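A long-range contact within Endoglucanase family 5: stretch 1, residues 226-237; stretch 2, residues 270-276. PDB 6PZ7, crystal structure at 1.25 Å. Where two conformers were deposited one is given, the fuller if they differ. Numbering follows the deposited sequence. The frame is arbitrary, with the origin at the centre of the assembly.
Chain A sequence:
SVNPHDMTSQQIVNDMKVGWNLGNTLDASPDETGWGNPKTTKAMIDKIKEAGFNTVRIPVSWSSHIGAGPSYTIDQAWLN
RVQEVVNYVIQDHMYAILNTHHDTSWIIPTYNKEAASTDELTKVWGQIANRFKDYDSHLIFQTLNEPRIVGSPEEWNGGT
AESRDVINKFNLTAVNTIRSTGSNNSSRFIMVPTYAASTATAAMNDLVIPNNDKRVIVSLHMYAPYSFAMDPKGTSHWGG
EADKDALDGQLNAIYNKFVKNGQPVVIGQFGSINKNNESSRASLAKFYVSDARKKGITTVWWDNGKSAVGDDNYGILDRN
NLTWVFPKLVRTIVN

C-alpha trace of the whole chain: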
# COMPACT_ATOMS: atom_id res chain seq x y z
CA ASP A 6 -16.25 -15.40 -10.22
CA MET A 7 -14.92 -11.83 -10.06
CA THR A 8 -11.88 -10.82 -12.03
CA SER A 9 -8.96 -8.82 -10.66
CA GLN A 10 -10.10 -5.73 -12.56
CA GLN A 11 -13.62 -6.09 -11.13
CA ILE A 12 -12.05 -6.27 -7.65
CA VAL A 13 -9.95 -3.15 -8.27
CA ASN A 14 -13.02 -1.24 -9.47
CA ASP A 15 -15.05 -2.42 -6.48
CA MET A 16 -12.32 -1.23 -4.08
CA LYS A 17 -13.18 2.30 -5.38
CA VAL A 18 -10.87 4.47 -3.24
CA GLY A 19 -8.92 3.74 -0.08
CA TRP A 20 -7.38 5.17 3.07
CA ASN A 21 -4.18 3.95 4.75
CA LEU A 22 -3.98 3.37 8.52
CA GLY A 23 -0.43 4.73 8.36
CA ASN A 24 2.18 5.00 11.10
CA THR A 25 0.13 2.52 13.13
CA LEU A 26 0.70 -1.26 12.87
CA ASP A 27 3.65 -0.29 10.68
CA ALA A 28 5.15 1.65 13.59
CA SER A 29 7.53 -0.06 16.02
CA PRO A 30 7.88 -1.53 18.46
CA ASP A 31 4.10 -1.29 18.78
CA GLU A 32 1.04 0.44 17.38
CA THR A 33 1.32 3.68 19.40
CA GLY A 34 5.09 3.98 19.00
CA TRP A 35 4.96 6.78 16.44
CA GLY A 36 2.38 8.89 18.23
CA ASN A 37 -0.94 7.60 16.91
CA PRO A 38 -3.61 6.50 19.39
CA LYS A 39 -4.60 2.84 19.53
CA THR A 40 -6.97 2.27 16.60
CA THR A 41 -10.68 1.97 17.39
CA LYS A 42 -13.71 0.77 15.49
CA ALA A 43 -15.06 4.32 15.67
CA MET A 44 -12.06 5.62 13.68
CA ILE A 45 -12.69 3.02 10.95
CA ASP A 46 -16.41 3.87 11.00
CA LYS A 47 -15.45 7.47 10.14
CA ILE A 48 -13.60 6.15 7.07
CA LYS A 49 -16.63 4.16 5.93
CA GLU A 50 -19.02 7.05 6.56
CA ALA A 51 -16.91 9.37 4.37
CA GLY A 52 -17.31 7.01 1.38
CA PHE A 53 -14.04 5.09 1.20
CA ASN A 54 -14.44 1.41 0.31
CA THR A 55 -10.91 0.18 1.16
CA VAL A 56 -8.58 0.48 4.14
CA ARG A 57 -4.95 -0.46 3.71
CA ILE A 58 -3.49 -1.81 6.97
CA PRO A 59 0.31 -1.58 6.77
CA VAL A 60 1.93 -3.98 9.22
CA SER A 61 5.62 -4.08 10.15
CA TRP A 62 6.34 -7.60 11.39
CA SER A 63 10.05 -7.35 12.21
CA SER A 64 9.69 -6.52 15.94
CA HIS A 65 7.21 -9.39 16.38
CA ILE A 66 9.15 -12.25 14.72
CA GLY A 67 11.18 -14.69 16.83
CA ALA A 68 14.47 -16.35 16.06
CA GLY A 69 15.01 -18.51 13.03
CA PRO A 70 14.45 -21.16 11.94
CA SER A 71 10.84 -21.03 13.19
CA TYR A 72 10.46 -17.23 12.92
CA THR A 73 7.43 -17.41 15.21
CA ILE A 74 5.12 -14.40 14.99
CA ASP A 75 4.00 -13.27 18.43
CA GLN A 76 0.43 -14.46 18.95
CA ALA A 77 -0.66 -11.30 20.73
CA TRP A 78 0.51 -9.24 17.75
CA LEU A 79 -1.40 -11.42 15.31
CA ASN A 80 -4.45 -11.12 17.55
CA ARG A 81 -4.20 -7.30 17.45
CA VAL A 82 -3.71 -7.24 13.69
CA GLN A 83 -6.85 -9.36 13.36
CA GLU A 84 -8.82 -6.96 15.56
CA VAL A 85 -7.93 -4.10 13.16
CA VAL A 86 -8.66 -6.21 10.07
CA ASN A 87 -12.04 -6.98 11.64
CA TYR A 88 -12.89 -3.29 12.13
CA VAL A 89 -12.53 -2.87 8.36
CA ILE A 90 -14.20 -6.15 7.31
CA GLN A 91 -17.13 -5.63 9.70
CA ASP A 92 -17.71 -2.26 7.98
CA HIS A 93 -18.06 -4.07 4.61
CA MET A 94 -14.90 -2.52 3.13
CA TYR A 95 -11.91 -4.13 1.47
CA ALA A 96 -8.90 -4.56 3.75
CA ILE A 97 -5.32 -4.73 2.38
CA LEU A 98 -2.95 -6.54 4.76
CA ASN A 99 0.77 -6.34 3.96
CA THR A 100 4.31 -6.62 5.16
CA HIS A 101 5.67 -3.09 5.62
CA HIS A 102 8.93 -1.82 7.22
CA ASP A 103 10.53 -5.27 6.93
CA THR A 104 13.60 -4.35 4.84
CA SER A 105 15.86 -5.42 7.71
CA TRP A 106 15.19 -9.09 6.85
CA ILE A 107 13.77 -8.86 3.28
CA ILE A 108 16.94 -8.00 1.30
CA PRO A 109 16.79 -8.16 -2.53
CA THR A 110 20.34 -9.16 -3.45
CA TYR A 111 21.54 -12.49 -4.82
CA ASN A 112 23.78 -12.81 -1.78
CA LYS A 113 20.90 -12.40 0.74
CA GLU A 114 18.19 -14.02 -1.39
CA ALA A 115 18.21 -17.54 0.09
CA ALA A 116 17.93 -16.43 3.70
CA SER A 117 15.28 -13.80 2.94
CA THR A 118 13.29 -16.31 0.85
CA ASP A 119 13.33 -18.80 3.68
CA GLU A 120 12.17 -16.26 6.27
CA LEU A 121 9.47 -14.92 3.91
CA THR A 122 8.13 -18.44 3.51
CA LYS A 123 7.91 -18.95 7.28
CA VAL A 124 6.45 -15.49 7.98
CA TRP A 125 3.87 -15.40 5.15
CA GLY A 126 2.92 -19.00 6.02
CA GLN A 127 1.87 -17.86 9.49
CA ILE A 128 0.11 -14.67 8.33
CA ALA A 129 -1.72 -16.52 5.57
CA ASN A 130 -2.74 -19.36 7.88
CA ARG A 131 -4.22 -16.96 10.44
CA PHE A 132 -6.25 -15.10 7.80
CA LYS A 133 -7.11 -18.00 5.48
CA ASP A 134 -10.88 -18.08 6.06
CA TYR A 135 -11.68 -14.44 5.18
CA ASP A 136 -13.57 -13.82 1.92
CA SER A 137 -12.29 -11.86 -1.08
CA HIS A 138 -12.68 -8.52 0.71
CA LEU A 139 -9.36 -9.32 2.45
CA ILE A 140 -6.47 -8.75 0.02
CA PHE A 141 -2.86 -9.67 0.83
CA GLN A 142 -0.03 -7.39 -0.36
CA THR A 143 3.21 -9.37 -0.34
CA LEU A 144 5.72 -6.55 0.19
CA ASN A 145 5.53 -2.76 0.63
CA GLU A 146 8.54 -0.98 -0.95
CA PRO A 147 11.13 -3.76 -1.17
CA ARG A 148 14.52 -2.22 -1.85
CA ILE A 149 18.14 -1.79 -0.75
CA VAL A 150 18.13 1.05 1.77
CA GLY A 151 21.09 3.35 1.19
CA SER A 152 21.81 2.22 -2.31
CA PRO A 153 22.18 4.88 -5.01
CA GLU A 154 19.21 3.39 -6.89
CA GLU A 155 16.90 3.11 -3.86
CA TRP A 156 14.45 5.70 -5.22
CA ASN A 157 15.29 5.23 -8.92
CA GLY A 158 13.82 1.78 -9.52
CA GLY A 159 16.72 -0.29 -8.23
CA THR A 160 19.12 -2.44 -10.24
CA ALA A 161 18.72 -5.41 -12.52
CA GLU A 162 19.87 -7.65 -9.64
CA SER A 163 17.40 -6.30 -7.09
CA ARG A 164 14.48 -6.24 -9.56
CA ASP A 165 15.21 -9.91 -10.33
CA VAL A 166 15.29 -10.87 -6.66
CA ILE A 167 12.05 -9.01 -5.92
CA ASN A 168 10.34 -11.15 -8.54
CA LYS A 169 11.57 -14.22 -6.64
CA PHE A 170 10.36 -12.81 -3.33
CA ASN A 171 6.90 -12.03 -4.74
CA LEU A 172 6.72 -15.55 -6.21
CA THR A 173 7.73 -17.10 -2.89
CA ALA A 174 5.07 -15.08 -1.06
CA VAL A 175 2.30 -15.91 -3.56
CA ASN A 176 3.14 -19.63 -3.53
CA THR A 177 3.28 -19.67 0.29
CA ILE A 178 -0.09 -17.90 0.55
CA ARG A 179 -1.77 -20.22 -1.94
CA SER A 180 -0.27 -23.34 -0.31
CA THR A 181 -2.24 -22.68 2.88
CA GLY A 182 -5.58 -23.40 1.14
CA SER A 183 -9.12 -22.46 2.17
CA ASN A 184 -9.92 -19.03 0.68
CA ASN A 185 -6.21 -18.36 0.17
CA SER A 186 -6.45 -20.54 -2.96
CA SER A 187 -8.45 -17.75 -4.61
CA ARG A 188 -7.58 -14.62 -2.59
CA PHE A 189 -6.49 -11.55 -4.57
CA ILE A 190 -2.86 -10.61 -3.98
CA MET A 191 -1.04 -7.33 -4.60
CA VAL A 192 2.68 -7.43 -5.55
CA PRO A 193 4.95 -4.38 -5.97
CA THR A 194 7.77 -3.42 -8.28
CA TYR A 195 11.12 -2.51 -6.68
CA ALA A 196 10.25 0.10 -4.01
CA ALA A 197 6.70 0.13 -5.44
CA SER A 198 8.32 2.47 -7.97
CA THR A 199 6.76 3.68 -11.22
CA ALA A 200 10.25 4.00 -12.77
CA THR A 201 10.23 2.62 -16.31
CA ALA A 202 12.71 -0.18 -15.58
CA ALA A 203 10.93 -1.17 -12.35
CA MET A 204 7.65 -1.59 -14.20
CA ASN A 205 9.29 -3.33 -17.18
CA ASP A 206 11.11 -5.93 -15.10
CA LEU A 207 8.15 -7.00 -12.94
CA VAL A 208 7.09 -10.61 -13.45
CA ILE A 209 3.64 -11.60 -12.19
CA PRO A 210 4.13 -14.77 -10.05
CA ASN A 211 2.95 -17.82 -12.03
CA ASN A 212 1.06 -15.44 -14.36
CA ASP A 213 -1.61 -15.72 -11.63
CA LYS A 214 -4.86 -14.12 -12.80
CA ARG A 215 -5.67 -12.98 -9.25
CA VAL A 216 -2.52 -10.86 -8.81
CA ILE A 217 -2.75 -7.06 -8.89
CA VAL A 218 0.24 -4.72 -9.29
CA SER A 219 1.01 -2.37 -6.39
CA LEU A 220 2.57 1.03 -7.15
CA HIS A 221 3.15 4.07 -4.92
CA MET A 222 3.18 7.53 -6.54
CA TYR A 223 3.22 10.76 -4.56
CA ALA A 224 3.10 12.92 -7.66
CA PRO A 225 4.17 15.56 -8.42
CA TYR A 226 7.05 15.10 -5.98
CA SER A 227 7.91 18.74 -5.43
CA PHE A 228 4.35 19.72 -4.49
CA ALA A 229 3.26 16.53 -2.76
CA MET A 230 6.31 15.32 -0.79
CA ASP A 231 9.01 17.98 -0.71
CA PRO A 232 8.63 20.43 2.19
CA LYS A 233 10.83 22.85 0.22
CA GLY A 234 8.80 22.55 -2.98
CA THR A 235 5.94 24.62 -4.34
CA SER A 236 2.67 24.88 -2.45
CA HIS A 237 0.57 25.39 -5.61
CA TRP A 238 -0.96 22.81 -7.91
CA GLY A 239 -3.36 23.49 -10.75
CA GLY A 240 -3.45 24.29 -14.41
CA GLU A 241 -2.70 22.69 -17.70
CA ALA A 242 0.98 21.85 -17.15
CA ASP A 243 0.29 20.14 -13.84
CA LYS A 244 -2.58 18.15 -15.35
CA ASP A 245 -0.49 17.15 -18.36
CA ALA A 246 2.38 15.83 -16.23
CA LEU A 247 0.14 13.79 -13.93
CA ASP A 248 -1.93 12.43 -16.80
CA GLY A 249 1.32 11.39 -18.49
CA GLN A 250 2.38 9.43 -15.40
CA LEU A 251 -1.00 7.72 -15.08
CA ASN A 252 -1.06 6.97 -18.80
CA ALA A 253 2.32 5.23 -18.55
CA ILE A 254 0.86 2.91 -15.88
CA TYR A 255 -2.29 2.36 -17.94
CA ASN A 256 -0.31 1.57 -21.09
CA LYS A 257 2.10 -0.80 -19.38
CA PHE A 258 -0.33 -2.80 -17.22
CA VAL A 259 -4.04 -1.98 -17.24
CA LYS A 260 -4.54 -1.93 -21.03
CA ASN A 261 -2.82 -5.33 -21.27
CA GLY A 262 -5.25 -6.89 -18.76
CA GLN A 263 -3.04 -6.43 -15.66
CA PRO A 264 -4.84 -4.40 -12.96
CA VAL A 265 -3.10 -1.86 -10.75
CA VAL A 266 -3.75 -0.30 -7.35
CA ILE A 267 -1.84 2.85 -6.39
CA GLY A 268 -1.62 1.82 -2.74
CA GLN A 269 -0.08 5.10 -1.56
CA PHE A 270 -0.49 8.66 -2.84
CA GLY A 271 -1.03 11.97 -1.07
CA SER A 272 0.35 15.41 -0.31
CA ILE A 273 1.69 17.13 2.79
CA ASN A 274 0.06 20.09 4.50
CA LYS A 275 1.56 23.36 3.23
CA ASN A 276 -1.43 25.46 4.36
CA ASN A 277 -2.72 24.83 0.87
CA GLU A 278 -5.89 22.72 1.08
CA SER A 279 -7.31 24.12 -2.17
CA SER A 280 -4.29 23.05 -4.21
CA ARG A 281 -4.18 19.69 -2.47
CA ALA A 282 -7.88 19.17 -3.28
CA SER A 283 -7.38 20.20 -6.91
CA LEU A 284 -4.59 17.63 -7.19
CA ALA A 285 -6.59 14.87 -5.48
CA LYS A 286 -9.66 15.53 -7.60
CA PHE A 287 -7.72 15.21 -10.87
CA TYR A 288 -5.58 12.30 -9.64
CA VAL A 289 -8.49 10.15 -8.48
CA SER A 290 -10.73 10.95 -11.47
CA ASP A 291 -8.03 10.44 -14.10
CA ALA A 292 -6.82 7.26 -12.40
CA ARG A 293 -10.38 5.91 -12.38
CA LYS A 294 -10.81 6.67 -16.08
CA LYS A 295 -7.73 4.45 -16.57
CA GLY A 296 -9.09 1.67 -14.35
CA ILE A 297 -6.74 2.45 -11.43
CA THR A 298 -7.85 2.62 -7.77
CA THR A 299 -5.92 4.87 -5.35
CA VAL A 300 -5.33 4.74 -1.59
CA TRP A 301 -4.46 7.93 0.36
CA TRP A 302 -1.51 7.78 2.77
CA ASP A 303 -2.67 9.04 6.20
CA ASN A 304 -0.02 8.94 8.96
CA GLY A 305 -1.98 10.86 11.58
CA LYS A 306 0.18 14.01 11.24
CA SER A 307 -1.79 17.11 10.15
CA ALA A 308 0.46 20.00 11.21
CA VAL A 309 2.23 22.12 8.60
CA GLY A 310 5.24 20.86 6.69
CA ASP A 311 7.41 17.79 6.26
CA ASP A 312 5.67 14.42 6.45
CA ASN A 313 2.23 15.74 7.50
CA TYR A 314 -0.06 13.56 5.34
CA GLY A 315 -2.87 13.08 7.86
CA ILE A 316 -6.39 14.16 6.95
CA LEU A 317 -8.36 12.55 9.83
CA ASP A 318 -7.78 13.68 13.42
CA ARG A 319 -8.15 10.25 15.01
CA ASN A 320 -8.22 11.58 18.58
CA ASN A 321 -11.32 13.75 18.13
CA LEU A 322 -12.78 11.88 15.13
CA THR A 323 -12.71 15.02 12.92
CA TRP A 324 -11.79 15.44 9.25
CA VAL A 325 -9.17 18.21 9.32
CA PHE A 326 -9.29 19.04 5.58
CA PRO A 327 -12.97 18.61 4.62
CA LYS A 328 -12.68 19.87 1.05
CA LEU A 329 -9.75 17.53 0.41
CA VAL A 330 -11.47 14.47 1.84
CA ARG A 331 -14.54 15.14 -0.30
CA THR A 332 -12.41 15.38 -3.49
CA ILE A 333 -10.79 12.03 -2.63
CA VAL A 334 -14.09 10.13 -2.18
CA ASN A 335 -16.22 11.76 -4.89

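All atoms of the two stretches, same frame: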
# COMPACT_ATOMS: atom_id res chain seq x y z
N TYR A 226 6.20 15.16 -7.16
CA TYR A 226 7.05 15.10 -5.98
C TYR A 226 7.24 16.45 -5.30
O TYR A 226 7.13 16.57 -4.06
CB TYR A 226 8.42 14.53 -6.40
CG TYR A 226 9.45 14.56 -5.29
CD1 TYR A 226 10.34 15.60 -5.19
CD2 TYR A 226 9.50 13.55 -4.34
CE1 TYR A 226 11.30 15.65 -4.18
CE2 TYR A 226 10.44 13.59 -3.31
CZ TYR A 226 11.33 14.63 -3.25
OH TYR A 226 12.28 14.66 -2.23
N SER A 227 7.56 17.48 -6.06
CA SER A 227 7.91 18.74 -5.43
C SER A 227 6.75 19.32 -4.65
O SER A 227 6.94 19.86 -3.55
CB SER A 227 8.42 19.73 -6.49
OG SER A 227 9.67 19.30 -7.02
N PHE A 228 5.55 19.25 -5.20
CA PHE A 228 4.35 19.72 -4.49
C PHE A 228 3.97 18.77 -3.35
O PHE A 228 3.65 19.19 -2.23
CB PHE A 228 3.19 19.81 -5.47
CG PHE A 228 1.87 20.14 -4.82
CD1 PHE A 228 0.98 19.12 -4.46
CD2 PHE A 228 1.53 21.46 -4.55
CE1 PHE A 228 -0.21 19.42 -3.86
CE2 PHE A 228 0.34 21.76 -3.95
CZ PHE A 228 -0.53 20.74 -3.59
N ALA A 229 3.94 17.47 -3.63
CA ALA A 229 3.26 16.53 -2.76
C ALA A 229 4.13 16.11 -1.59
O ALA A 229 3.61 15.93 -0.47
CB ALA A 229 2.85 15.30 -3.58
N MET A 230 5.42 15.86 -1.81
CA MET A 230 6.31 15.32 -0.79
C MET A 230 7.32 16.31 -0.24
O MET A 230 7.66 16.24 0.93
CB MET A 230 7.11 14.11 -1.30
CG MET A 230 6.34 12.93 -1.79
SD MET A 230 7.36 11.43 -1.94
CE MET A 230 7.12 10.68 -0.37
N ASP A 231 7.85 17.18 -1.08
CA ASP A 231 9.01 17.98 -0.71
C ASP A 231 8.60 19.19 0.12
O ASP A 231 7.90 20.07 -0.39
CB ASP A 231 9.75 18.45 -1.98
CG ASP A 231 11.08 19.11 -1.69
OD1 ASP A 231 11.41 19.33 -0.51
OD2 ASP A 231 11.77 19.43 -2.69
N PRO A 232 9.01 19.27 1.40
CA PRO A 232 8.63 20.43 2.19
C PRO A 232 9.18 21.72 1.64
O PRO A 232 8.64 22.78 1.96
CB PRO A 232 9.18 20.13 3.59
CG PRO A 232 10.29 19.21 3.35
CD PRO A 232 9.89 18.36 2.16
N LYS A 233 10.23 21.66 0.82
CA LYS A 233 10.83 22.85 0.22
C LYS A 233 10.27 23.18 -1.15
O LYS A 233 10.64 24.20 -1.73
CB LYS A 233 12.35 22.63 0.06
CG LYS A 233 13.06 22.20 1.32
CD LYS A 233 14.55 21.94 1.07
CE LYS A 233 14.80 20.95 -0.07
NZ LYS A 233 14.12 19.62 0.11
N GLY A 234 9.37 22.34 -1.68
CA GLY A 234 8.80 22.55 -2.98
C GLY A 234 7.59 23.46 -2.96
O GLY A 234 7.10 23.85 -1.90
N THR A 235 7.09 23.75 -4.15
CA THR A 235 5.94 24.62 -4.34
C THR A 235 4.75 24.16 -3.51
O THR A 235 4.54 22.97 -3.26
CB THR A 235 5.53 24.65 -5.81
OG1 THR A 235 4.46 25.59 -5.99
CG2 THR A 235 5.08 23.30 -6.32
N SER A 236 3.92 25.14 -3.13
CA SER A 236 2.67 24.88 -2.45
C SER A 236 1.45 25.03 -3.35
O SER A 236 0.32 24.95 -2.87
CB SER A 236 2.52 25.81 -1.25
OG SER A 236 2.43 27.14 -1.69
N HIS A 237 1.66 25.21 -4.66
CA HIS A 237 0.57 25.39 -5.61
C HIS A 237 0.51 24.26 -6.61
O HIS A 237 1.53 23.79 -7.11
CB HIS A 237 0.72 26.74 -6.34
CG HIS A 237 0.58 27.91 -5.42
ND1 HIS A 237 1.63 28.75 -5.13
CD2 HIS A 237 -0.46 28.34 -4.69
CE1 HIS A 237 1.23 29.68 -4.28
NE2 HIS A 237 -0.05 29.46 -4.00
N PHE A 270 -0.70 7.33 -2.24
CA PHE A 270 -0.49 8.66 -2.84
C PHE A 270 -0.89 9.66 -1.77
O PHE A 270 -1.47 9.31 -0.76
CB PHE A 270 -1.25 8.85 -4.14
CG PHE A 270 -2.72 9.21 -4.01
CD1 PHE A 270 -3.64 8.39 -3.39
CD2 PHE A 270 -3.19 10.41 -4.56
CE1 PHE A 270 -4.96 8.74 -3.28
CE2 PHE A 270 -4.52 10.75 -4.46
CZ PHE A 270 -5.41 9.91 -3.82
N GLY A 271 -0.64 10.93 -2.01
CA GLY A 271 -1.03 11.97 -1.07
C GLY A 271 -0.16 13.19 -1.23
O GLY A 271 0.72 13.25 -2.09
N SER A 272 -0.44 14.18 -0.38
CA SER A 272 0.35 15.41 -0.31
C SER A 272 0.44 15.85 1.13
O SER A 272 -0.46 15.58 1.94
CB SER A 272 -0.30 16.51 -1.17
OG SER A 272 -1.62 16.82 -0.69
N ILE A 273 1.52 16.58 1.45
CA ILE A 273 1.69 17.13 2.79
C ILE A 273 0.97 18.47 2.93
O ILE A 273 0.68 19.17 1.95
CB ILE A 273 3.19 17.24 3.17
CG1 ILE A 273 3.95 18.22 2.25
CG2 ILE A 273 3.80 15.84 3.16
CD1 ILE A 273 5.38 18.53 2.72
N ASN A 274 0.69 18.82 4.17
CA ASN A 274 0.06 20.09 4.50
C ASN A 274 1.04 21.25 4.39
O ASN A 274 1.92 21.42 5.23
CB ASN A 274 -0.51 19.99 5.92
CG ASN A 274 -1.17 21.27 6.36
OD1 ASN A 274 -1.48 22.17 5.55
ND2 ASN A 274 -1.43 21.38 7.66
N LYS A 275 0.84 22.10 3.39
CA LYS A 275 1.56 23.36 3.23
C LYS A 275 0.59 24.53 3.34
O LYS A 275 0.70 25.53 2.61
CB LYS A 275 2.31 23.41 1.90
CG LYS A 275 3.39 22.34 1.71
CD LYS A 275 3.95 22.36 0.28
CE LYS A 275 5.12 21.41 0.14
NZ LYS A 275 5.46 21.15 -1.29
N ASN A 276 -0.40 24.43 4.22
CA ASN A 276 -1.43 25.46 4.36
C ASN A 276 -2.09 25.77 3.03
O ASN A 276 -2.28 26.94 2.65
CB ASN A 276 -0.87 26.75 4.98
CG ASN A 276 -0.75 26.69 6.47
OD1 ASN A 276 -1.64 26.20 7.15
ND2 ASN A 276 0.36 27.20 6.99
O HOH W 1 1.29 20.16 -0.61

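Lys275 dominates this contact: it reaches from the second stretch into a loop of the first that is lined with backbone carbonyls, and it accounts for the largest area covered on any residue here. Its CA-to-CB bond points toward the first stretch, and beyond an m chi1 the chain is extended, with chi2, chi3 and chi4 all t, so the ammonium group is carried as far as the side chain allows. There NZ donates to Phe228 O, Asp231 O and Thr235 O, each at 2.8 Å, and makes a weak hydrogen bond to Gly234 O at 3.2 Å. Ser227 O also lies 3.0 Å from Lys275 NZ, where the geometry leaves a hydrogen bond undecided. No carboxylate of either stretch pairs with this amine; its charge is met by peptide oxygens converging from helical Phe228 and from the loop residues Asp231, Gly234 and Thr235.

A type I turn runs from Asp231 to Gly234, closed by Gly234 N donating to Asp231 O at 3.0 Å, so that Asp231 O accepts from both this amide and the lysine. The carboxylate of Asp231 is used within its own stretch: OD1 accepts from Lys233 N at 2.9 Å and forms a salt bridge with Lys233 NZ at 2.8 Å. Gly234 fits beside the amine without a side chain; an ideal CB there would clash with Ser227 O at 2.0 Å. Farther along, His237 N donates to Thr235 OG1 at 3.1 Å.

Main chain meets main chain at Ala229, whose CA lies 4.0 Å from that of Ser272. Ala229 O accepts from Ile273 N at 2.9 Å and also receives a CA-H...O contact from Ser272 CA at 3.3 Å. Nearby, water 1 donates to Phe228 O at 3.0 Å and to Ile273 O at 2.8 Å, bridging the stretches and giving Phe228 O a second donor besides Lys275 NZ. Ser272 OG is satisfied elsewhere in the structure, while Asn274, which points away from the contact, uses OD1 to accept from Asn276 N at 2.8 Å.

A few apolar contacts accompany these polar links. The end of the Ile273 side chain comes nearer the loop than its CA-to-CB direction suggests, placing CD1 4.2 Å from Pro232 CB. Phe228 CE1 lies 4.0 Å from Ser272 CB, which approaches the ring obliquely. Ser236 points toward the second stretch, and its CB packs 4.0 Å from Lys275 CB, alongside the aliphatic part of the lysine.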